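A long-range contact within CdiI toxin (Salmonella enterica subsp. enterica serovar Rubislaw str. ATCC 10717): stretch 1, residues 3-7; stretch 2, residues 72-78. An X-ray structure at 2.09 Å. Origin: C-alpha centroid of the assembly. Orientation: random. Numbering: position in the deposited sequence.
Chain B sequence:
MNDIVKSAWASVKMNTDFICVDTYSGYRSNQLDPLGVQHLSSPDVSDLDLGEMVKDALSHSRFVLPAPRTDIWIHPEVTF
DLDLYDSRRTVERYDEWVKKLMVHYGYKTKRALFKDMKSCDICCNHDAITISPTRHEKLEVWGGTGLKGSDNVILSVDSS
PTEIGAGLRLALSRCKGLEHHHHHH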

# COMPACT_ATOMS: atom_id res chain seq x y z
N ASP B 3 -13.62 14.52 5.86
CA ASP B 3 -13.51 13.07 5.82
C ASP B 3 -12.22 12.59 6.50
O ASP B 3 -12.26 11.80 7.44
CB ASP B 3 -13.57 12.57 4.39
N ILE B 4 -11.09 13.08 6.01
CA ILE B 4 -9.79 12.71 6.57
C ILE B 4 -9.50 13.50 7.84
O ILE B 4 -9.62 14.72 7.86
CB ILE B 4 -8.64 12.94 5.57
CG1 ILE B 4 -8.82 12.05 4.34
CG2 ILE B 4 -7.30 12.66 6.22
CD1 ILE B 4 -8.65 10.57 4.62
N VAL B 5 -9.11 12.79 8.90
CA VAL B 5 -8.70 13.43 10.15
C VAL B 5 -7.24 13.13 10.42
O VAL B 5 -6.67 12.20 9.84
CB VAL B 5 -9.55 12.97 11.34
CG1 VAL B 5 -11.02 13.30 11.10
CG2 VAL B 5 -9.36 11.49 11.58
N LYS B 6 -6.62 13.90 11.31
CA LYS B 6 -5.22 13.71 11.64
C LYS B 6 -5.01 12.35 12.30
O LYS B 6 -5.73 11.98 13.22
CB LYS B 6 -4.71 14.82 12.55
CG LYS B 6 -3.23 14.70 12.87
CD LYS B 6 -2.73 15.88 13.69
CE LYS B 6 -1.23 15.81 13.89
NZ LYS B 6 -0.73 17.01 14.61
N SER B 7 -4.01 11.62 11.81
CA SER B 7 -3.71 10.29 12.33
C SER B 7 -2.21 10.10 12.51
O SER B 7 -1.40 10.90 12.02
CB SER B 7 -4.25 9.20 11.40
OG SER B 7 -5.62 9.39 11.12
N ILE B 72 -8.23 20.95 -4.75
CA ILE B 72 -9.09 20.19 -3.84
C ILE B 72 -9.09 20.78 -2.44
O ILE B 72 -8.39 21.75 -2.16
CB ILE B 72 -8.63 18.73 -3.71
CG1 ILE B 72 -7.20 18.69 -3.15
CG2 ILE B 72 -8.72 18.00 -5.04
CD1 ILE B 72 -6.74 17.32 -2.78
N TRP B 73 -9.89 20.18 -1.56
CA TRP B 73 -9.82 20.48 -0.14
C TRP B 73 -8.68 19.69 0.48
O TRP B 73 -8.51 18.50 0.20
CB TRP B 73 -11.13 20.13 0.57
CG TRP B 73 -11.11 20.39 2.05
CD1 TRP B 73 -11.50 21.54 2.69
CD2 TRP B 73 -10.68 19.50 3.09
NE1 TRP B 73 -11.34 21.41 4.05
CE2 TRP B 73 -10.83 20.17 4.32
CE3 TRP B 73 -10.17 18.19 3.09
CZ2 TRP B 73 -10.50 19.58 5.54
CZ3 TRP B 73 -9.84 17.61 4.30
CH2 TRP B 73 -10.01 18.30 5.51
N ILE B 74 -7.88 20.34 1.32
CA ILE B 74 -6.86 19.64 2.07
C ILE B 74 -6.94 20.01 3.54
O ILE B 74 -7.32 21.13 3.89
CB ILE B 74 -5.44 19.93 1.52
CG1 ILE B 74 -5.19 21.44 1.45
CG2 ILE B 74 -5.25 19.28 0.16
CD1 ILE B 74 -4.30 21.97 2.56
N HIS B 75 -6.58 19.06 4.40
CA HIS B 75 -6.61 19.28 5.84
C HIS B 75 -5.68 20.43 6.24
O HIS B 75 -4.53 20.49 5.79
CB HIS B 75 -6.21 18.00 6.58
CG HIS B 75 -6.77 17.90 7.96
ND1 HIS B 75 -6.26 18.62 9.02
CD2 HIS B 75 -7.79 17.16 8.46
CE1 HIS B 75 -6.95 18.34 10.11
NE2 HIS B 75 -7.88 17.46 9.80
N PRO B 76 -6.18 21.35 7.08
CA PRO B 76 -5.40 22.51 7.52
C PRO B 76 -4.21 22.16 8.42
O PRO B 76 -3.36 23.01 8.66
CB PRO B 76 -6.42 23.35 8.29
CG PRO B 76 -7.48 22.39 8.68
CD PRO B 76 -7.56 21.40 7.57
N GLU B 77 -4.16 20.93 8.91
CA GLU B 77 -3.11 20.52 9.83
C GLU B 77 -1.96 19.81 9.12
O GLU B 77 -0.89 19.60 9.70
CB GLU B 77 -3.67 19.61 10.91
CG GLU B 77 -4.31 20.32 12.08
CD GLU B 77 -4.71 19.36 13.18
OE1 GLU B 77 -5.90 18.99 13.25
OE2 GLU B 77 -3.82 18.98 13.98
N VAL B 78 -2.18 19.44 7.86
CA VAL B 78 -1.24 18.57 7.16
C VAL B 78 0.05 19.31 6.80
O VAL B 78 0.03 20.51 6.52
CB VAL B 78 -1.89 17.97 5.88
CG1 VAL B 78 -1.98 19.00 4.77
CG2 VAL B 78 -1.12 16.75 5.41
O HOH W 1 -8.26 16.50 12.64

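Two loop segments of one chain meet here, and residues that touch are at least 69 positions apart in sequence. The contact is small, burying 225 Å² over both sides. Neither segment forms a regular helix or strand, and no direct hydrogen bond joins them. The contact consists of side-chain approaches, one bridging water and one long salt bridge.

Ile72 begins stretch 2 and lies out of reach of stretch 1. It touches a crystal neighbour.

Trp73 is the first residue to make contact. Its CA-to-CB bond points toward stretch 1, and chi1 is t. The indole meets the backbone of Ile4 with its edge: CH2 lies 4.3 Å from Ile4 O, and that oxygen sits near the ring plane. The approach is therefore to the rim of carbon-bound hydrogens, not to the aromatic face. This residue also touches a crystal neighbour.

Ile74 is out of reach. The residues that do touch stretch 1 are thus Trp73, His75 and Glu77, in alternation along the chain.

His75 is at the centre of the contact. Its imidazole presents an edge to Ile4, with CD2 only 3.1 Å from Ile4 O. The oxygen lies near the plane of the ring. Such a short approach of a polarised ring carbon to a carbonyl oxygen is electrostatically favourable. NE2 lies 4.1 Å from Val5 CA and also 4.1 Å from Lys6 N, too far for a direct hydrogen bond to that amide. Water 1 bridges the two nitrogens from one side. It accepts a weak hydrogen bond from Lys6 N, at 3.3 Å to the water oxygen, and lies 3.0 Å from His75 NE2. The other ring nitrogen is used within stretch 2: Glu77 N donates to His75 ND1 at 3.1 Å, with an angle of 154°. Both nitrogens are thus engaged, one across the contact through water and one locally.

Pro76 makes no contact. It occupies the second position of a type I turn that runs from His75 to Val78.

Glu77 is the third position of the turn, and its CA-to-CB bond points toward stretch 1. Its partner is Lys6, whose side chain is fully extended, with all four chi angles t. Lys6 NZ and Glu77 OE2 form a long salt bridge at 3.7 Å. The nearest approach of the two residues is shorter: Lys6 CD lies 3.3 Å from Glu77 OE2. The carboxylate therefore lies beside the aliphatic part of the lysine as well as near its charged end. The other oxygen, Glu77 OE1, accepts a weak hydrogen bond from water 1, with 3.5 Å to the water oxygen. The same water thus links Lys6, His75 and Glu77.

Val78 is buried but does not touch stretch 1. Val78 N closes the turn with a weak hydrogen bond to His75 O, at 3.3 Å.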